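Local atomic coordinates of putative polyprenyl synthetase (Streptomyces coelicolor, PDB entry 3NF2), a protein that probably joins allylic and homoallylic prenyl diphosphates into longer isoprenoid chains, as a magnesium-dependent member of the FPP/GGPP synthase family. Residues Gly99-Arg104 against Thr108-His113. Residues are numbered along the deposited sequence; the frame is centred on the assembly and turned at random.
Sequences GDEQRR and TVWKVH. With SO4 (sulfate ion), chain E; SO4 (sulfate ion), chain B.
The indole of Trp-110 lies with its NE1-CZ2 edge against the backbone of Gly-99 and Asp-100, while the CG methylene of Glu-101 packs obliquely on its far carbons, 3.8 Å from CZ2. Its NE1 donates to Asp-100 O over 2.7 Å, but the bond is bent, 134° at the hydrogen, with the nitrogen above the carbonyl plane. The same oxygen takes a second bond, 3.0 Å from Thr-108 OG1, which arrives in the carbonyl plane on a lone pair. In both residues chi1 is near +60° (53° in Thr-108, 72° in Trp-110), a rotation that brings the hydroxyl and the indole N-H to one acceptor. Thr-108 CG2 packs against the strand backbone, 3.6 Å from Gln-102 C, and also lies near Asp-100 O and Arg-103 CB. The backbone N of Thr-108 bonds the next carbonyl after Asp-100, Glu-101 O, at 3.0 Å and more nearly straight. On the solvent side the extended Glu-101 chain crosses Lys-111; their salt bridge is long, 3.8 Å between OE2 and NZ, and the nearer approach is to the CE methylene. Replacing Trp-110 with an alanine would probably cost Asp-100 O its indole donor and open a gap beside Glu-101 CG. Beyond the contact itself, Arg-104 and His-113 hold sulfates probably taken from the crystallisation liquor. Gly-99 ends helix 77-98 in a Schellman motif, directly after the DDxxD sequence that in relatives binds magnesium and the allylic diphosphate; Arg-103 NE salt-bridges Asp-95 of that motif. Strand 102-103 turns back antiparallel to 106-107, and Thr-108 occupies the N-cap position of helix 109-113 without making a capping bond. Trp-110 is backed by Leu-96 of helix 77-98 and Ala-118 of helix 115-134.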
loop_
_atom_site.group_PDB
_atom_site.type_symbol
_atom_site.label_atom_id
_atom_site.label_comp_id
_atom_site.label_asym_id
_atom_site.label_seq_id
_atom_site.Cartn_x
_atom_site.Cartn_y
_atom_site.Cartn_z
ATOM N N GLY A 99 -15.778 -6.102 3.972
ATOM C CA GLY A 99 -17.122 -5.557 3.860
ATOM C C GLY A 99 -17.713 -5.149 5.198
ATOM O O GLY A 99 -18.934 -5.045 5.330
ATOM N N ASP A 100 -16.847 -4.928 6.188
ATOM C CA ASP A 100 -17.264 -4.476 7.510
ATOM C C ASP A 100 -17.721 -3.037 7.435
ATOM O O ASP A 100 -16.937 -2.152 7.108
ATOM C CB ASP A 100 -16.108 -4.570 8.512
ATOM C CG ASP A 100 -15.579 -5.972 8.666
ATOM O OD1 ASP A 100 -16.356 -6.935 8.502
ATOM O OD2 ASP A 100 -14.375 -6.105 8.957
ATOM N N GLU A 101 -18.989 -2.803 7.744
ATOM C CA GLU A 101 -19.536 -1.448 7.702
ATOM C C GLU A 101 -19.186 -0.621 8.946
ATOM O O GLU A 101 -19.332 0.604 8.939
ATOM C CB GLU A 101 -21.051 -1.490 7.506
ATOM C CG GLU A 101 -21.501 -2.176 6.226
ATOM C CD GLU A 101 -23.002 -2.123 6.054
ATOM O OE1 GLU A 101 -23.706 -2.048 7.085
ATOM O OE2 GLU A 101 -23.477 -2.148 4.893
ATOM N N GLN A 102 -18.709 -1.293 9.996
ATOM C CA GLN A 102 -18.494 -0.658 11.301
ATOM C C GLN A 102 -17.191 -1.113 11.968
ATOM O O GLN A 102 -16.738 -2.239 11.767
ATOM C CB GLN A 102 -19.667 -0.977 12.231
ATOM C CG GLN A 102 -20.132 0.173 13.101
ATOM C CD GLN A 102 -21.460 0.755 12.647
ATOM O OE1 GLN A 102 -22.107 0.221 11.745
ATOM N NE2 GLN A 102 -21.874 1.852 13.274
ATOM N N ARG A 103 -16.605 -0.213 12.757
ATOM C CA ARG A 103 -15.444 -0.487 13.601
ATOM C C ARG A 103 -15.510 0.458 14.799
ATOM O O ARG A 103 -15.621 1.679 14.625
ATOM C CB ARG A 103 -14.134 -0.289 12.826
ATOM C CG ARG A 103 -12.898 -0.038 13.706
ATOM C CD ARG A 103 -11.604 -0.109 12.910
ATOM N NE ARG A 103 -11.445 -1.412 12.263
ATOM C CZ ARG A 103 -10.936 -2.496 12.848
ATOM N NH1 ARG A 103 -10.513 -2.450 14.107
ATOM N NH2 ARG A 103 -10.844 -3.632 12.164
ATOM N N ARG A 104 -15.446 -0.123 16.002
ATOM C CA ARG A 104 -15.665 0.582 17.279
ATOM C C ARG A 104 -16.972 1.386 17.283
ATOM O O ARG A 104 -16.996 2.558 17.676
ATOM C CB ARG A 104 -14.456 1.447 17.667
ATOM C CG ARG A 104 -13.190 0.644 17.904
ATOM C CD ARG A 104 -12.255 1.357 18.866
ATOM N NE ARG A 104 -11.429 0.400 19.603
ATOM C CZ ARG A 104 -10.156 0.124 19.329
ATOM N NH1 ARG A 104 -9.530 0.742 18.332
ATOM N NH2 ARG A 104 -9.502 -0.768 20.062
ATOM N N THR A 108 -17.200 2.710 9.059
ATOM C CA THR A 108 -15.871 2.653 8.477
ATOM C C THR A 108 -15.722 3.687 7.359
ATOM O O THR A 108 -16.721 4.159 6.783
ATOM C CB THR A 108 -15.564 1.263 7.927
ATOM O OG1 THR A 108 -16.607 0.869 7.030
ATOM C CG2 THR A 108 -15.446 0.251 9.071
ATOM N N VAL A 109 -14.469 4.039 7.064
ATOM C CA VAL A 109 -14.163 5.019 6.024
ATOM C C VAL A 109 -14.833 4.701 4.700
ATOM O O VAL A 109 -15.404 5.592 4.080
ATOM C CB VAL A 109 -12.643 5.216 5.843
ATOM C CG1 VAL A 109 -12.322 5.797 4.487
ATOM C CG2 VAL A 109 -12.117 6.131 6.931
ATOM N N TRP A 110 -14.819 3.436 4.292
ATOM C CA TRP A 110 -15.387 3.086 2.989
ATOM C C TRP A 110 -16.900 3.357 2.915
ATOM O O TRP A 110 -17.391 3.799 1.885
ATOM C CB TRP A 110 -15.005 1.662 2.547
ATOM C CG TRP A 110 -15.683 0.558 3.297
ATOM C CD1 TRP A 110 -15.178 -0.139 4.358
ATOM C CD2 TRP A 110 -16.984 0.003 3.032
ATOM N NE1 TRP A 110 -16.082 -1.085 4.776
ATOM C CE2 TRP A 110 -17.201 -1.019 3.984
ATOM C CE3 TRP A 110 -17.991 0.277 2.089
ATOM C CZ2 TRP A 110 -18.387 -1.767 4.027
ATOM C CZ3 TRP A 110 -19.172 -0.468 2.129
ATOM C CH2 TRP A 110 -19.359 -1.476 3.096
ATOM N N LYS A 111 -17.613 3.108 4.014
ATOM C CA LYS A 111 -19.039 3.427 4.130
ATOM C C LYS A 111 -19.345 4.928 4.043
ATOM O O LYS A 111 -20.318 5.341 3.409
ATOM C CB LYS A 111 -19.612 2.856 5.430
ATOM C CG LYS A 111 -20.628 1.745 5.226
ATOM C CD LYS A 111 -22.058 2.282 5.291
ATOM C CE LYS A 111 -23.061 1.254 4.786
ATOM N NZ LYS A 111 -24.444 1.530 5.270
ATOM N N VAL A 112 -18.508 5.738 4.676
ATOM C CA VAL A 112 -18.732 7.174 4.730
ATOM C C VAL A 112 -18.217 7.863 3.473
ATOM O O VAL A 112 -18.940 8.628 2.834
ATOM C CB VAL A 112 -18.088 7.783 6.001
ATOM C CG1 VAL A 112 -18.392 9.262 6.129
ATOM C CG2 VAL A 112 -18.603 7.073 7.203
ATOM N N HIS A 113 -16.973 7.573 3.108
ATOM C CA HIS A 113 -16.301 8.328 2.060
ATOM C C HIS A 113 -16.098 7.581 0.731
ATOM O O HIS A 113 -15.552 8.143 -0.231
ATOM C CB HIS A 113 -15.002 8.910 2.605
ATOM C CG HIS A 113 -15.212 9.948 3.670
ATOM N ND1 HIS A 113 -15.906 11.119 3.440
ATOM C CD2 HIS A 113 -14.816 9.995 4.967
ATOM C CE1 HIS A 113 -15.930 11.841 4.549
ATOM N NE2 HIS A 113 -15.272 11.184 5.488
HETATM S S SO4 E . -17.099 12.710 0.564
HETATM O O1 SO4 E . -16.906 13.515 -0.643
HETATM O O2 SO4 E . -16.933 13.553 1.746
HETATM O O3 SO4 E . -18.446 12.142 0.560
HETATM O O4 SO4 E . -16.110 11.635 0.586
HETATM S S SO4 B . -6.011 -0.708 18.428
HETATM O O1 SO4 B . -5.072 0.388 18.185
HETATM O O2 SO4 B . -6.710 -0.446 19.685
HETATM O O3 SO4 B . -6.957 -0.772 17.309
HETATM O O4 SO4 B . -5.310 -1.995 18.540
#